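Local coordinates for aminotransferase TlmJ (Streptoalloteichus hindustanus, PDB 5UID) that is a pyridoxal 5'-phosphate-dependent aminotransferase of the DegT/DnrJ/EryC1 family, probably serving natural-product biosynthesis, at the interface of chains A and B. Residues are numbered along the deposited sequence; one frame, centred on the assembly and turned at random. Chains: chain A/B, Aminotransferase TlmJ.

The interface of chains A and B. Residues chain A 60, 62-63, 66, 89; chain B 214, 242-244.
B:Arg243 lays its aliphatic stem across the ring of A:Phe66, where a loop of chain B passes over helix 61-72 of chain A. The two-fold pair is probably the working dimer, as is usual for fold-type I PLP aminotransferases; the same contact recurs with the chains exchanged. From CB outward, the arginine meets chain A atom by atom. CB hangs over the ring face, 4.2 Å from CE1 of A:Phe66. CG then sits over the middle of the ring, 3.4 Å from the centroid, a CH-pi contact; with chi1 at -56° it is anti to the carbonyl carbon and turned toward the ring. CD moves on past CD2 of A:Phe66 to A:Glu63, 3.7 Å from the carboxylate oxygen OE1. There the chain bends at chi3, and NE stops 4.2 Å from OE1 of A:Glu63, too far for a salt bridge between this pair, although the opposite charges probably attract. Beyond the bend the guanidinium is carried off the ring, its plane 82° from the phenyl; the CG methylene covers the face.

Next along the loop, B:Arg244 crosses A:Thr62 at about a right angle, its CB 3.7 Å from the threonine CB. The methyl CG2 of A:Thr62 also meets CD2 of B:Leu214, and that leucine methyl touches CA of A:Gly89 in helix 88-95. Within chain A, the backbone N of A:Glu63 donates to SG of A:Cys60, tying the start of the helix to the residue before it. A water links the two chains, 3.2 Å from OE1 of A:Glu63. It receives the bent backbone N-H of B:Arg244, 3.0 Å from that N, and lies 2.8 Å from the carbonyl O of B:Arg244.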
loop_
_atom_site.group_PDB
_atom_site.type_symbol
_atom_site.label_atom_id
_atom_site.label_comp_id
_atom_site.label_asym_id
_atom_site.label_seq_id
_atom_site.Cartn_x
_atom_site.Cartn_y
_atom_site.Cartn_z
ATOM N N CYS A 60 1.661 -0.396 -5.105
ATOM C CA CYS A 60 0.651 -0.705 -6.112
ATOM C C CYS A 60 0.761 0.322 -7.231
ATOM O O CYS A 60 1.499 1.305 -7.127
ATOM C CB CYS A 60 -0.757 -0.715 -5.510
ATOM S SG CYS A 60 -1.301 0.879 -4.868
ATOM N N THR A 62 -1.695 2.325 -8.466
ATOM C CA THR A 62 -2.332 3.583 -8.095
ATOM C C THR A 62 -1.368 4.473 -7.324
ATOM O O THR A 62 -1.255 5.673 -7.596
ATOM C CB THR A 62 -3.586 3.314 -7.267
ATOM O OG1 THR A 62 -4.487 2.491 -8.020
ATOM C CG2 THR A 62 -4.271 4.626 -6.908
ATOM N N GLU A 63 -0.652 3.890 -6.361
ATOM C CA GLU A 63 0.338 4.653 -5.614
ATOM C C GLU A 63 1.449 5.142 -6.530
ATOM O O GLU A 63 1.938 6.267 -6.381
ATOM C CB GLU A 63 0.904 3.798 -4.483
ATOM C CG GLU A 63 1.834 4.544 -3.557
ATOM C CD GLU A 63 1.119 5.562 -2.695
ATOM O OE1 GLU A 63 -0.119 5.471 -2.554
ATOM O OE2 GLU A 63 1.798 6.457 -2.154
ATOM N N PHE A 66 -0.036 8.178 -8.287
ATOM C CA PHE A 66 -0.035 9.340 -7.402
ATOM C C PHE A 66 1.371 9.902 -7.231
ATOM O O PHE A 66 1.565 11.124 -7.240
ATOM C CB PHE A 66 -0.626 8.972 -6.038
ATOM C CG PHE A 66 -2.113 9.160 -5.945
ATOM C CD1 PHE A 66 -2.982 8.257 -6.538
ATOM C CD2 PHE A 66 -2.645 10.232 -5.241
ATOM C CE1 PHE A 66 -4.351 8.426 -6.447
ATOM C CE2 PHE A 66 -4.013 10.407 -5.147
ATOM C CZ PHE A 66 -4.868 9.502 -5.750
ATOM N N GLY A 89 -7.959 5.537 -10.709
ATOM C CA GLY A 89 -6.845 5.999 -9.901
ATOM C C GLY A 89 -5.942 6.978 -10.623
ATOM O O GLY A 89 -5.290 7.810 -9.986
ATOM N N LEU B 214 -10.441 4.132 -3.528
ATOM C CA LEU B 214 -10.369 5.139 -4.585
ATOM C C LEU B 214 -11.535 6.125 -4.547
ATOM O O LEU B 214 -11.847 6.759 -5.559
ATOM C CB LEU B 214 -10.284 4.477 -5.966
ATOM C CG LEU B 214 -9.060 3.592 -6.201
ATOM C CD1 LEU B 214 -9.390 2.461 -7.154
ATOM C CD2 LEU B 214 -7.910 4.422 -6.743
ATOM N N GLY B 242 -9.584 9.524 -3.883
ATOM C CA GLY B 242 -8.827 8.652 -3.017
ATOM C C GLY B 242 -7.789 7.828 -3.754
ATOM O O GLY B 242 -7.862 7.603 -4.963
ATOM N N ARG B 243 -6.791 7.388 -2.992
ATOM C CA ARG B 243 -5.810 6.428 -3.476
ATOM C C ARG B 243 -6.393 5.024 -3.347
ATOM O O ARG B 243 -7.568 4.839 -3.015
ATOM C CB ARG B 243 -4.499 6.567 -2.705
ATOM C CG ARG B 243 -3.894 7.956 -2.735
ATOM C CD ARG B 243 -2.669 8.041 -1.837
ATOM N NE ARG B 243 -3.003 7.769 -0.442
ATOM C CZ ARG B 243 -3.333 8.705 0.443
ATOM N NH1 ARG B 243 -3.370 9.980 0.078
ATOM N NH2 ARG B 243 -3.623 8.368 1.693
ATOM N N ARG B 244 -5.574 4.013 -3.605
ATOM C CA ARG B 244 -5.950 2.621 -3.378
ATOM C C ARG B 244 -5.269 2.189 -2.085
ATOM O O ARG B 244 -4.076 1.872 -2.072
ATOM C CB ARG B 244 -5.551 1.746 -4.560
ATOM C CG ARG B 244 -6.177 0.367 -4.548
ATOM C CD ARG B 244 -5.888 -0.344 -5.850
ATOM N NE ARG B 244 -6.470 -1.681 -5.905
ATOM C CZ ARG B 244 -5.886 -2.770 -5.415
ATOM N NH1 ARG B 244 -4.707 -2.678 -4.817
ATOM N NH2 ARG B 244 -6.483 -3.951 -5.520
HETATM O O HOH W 1 -2.590 3.730 -3.634
#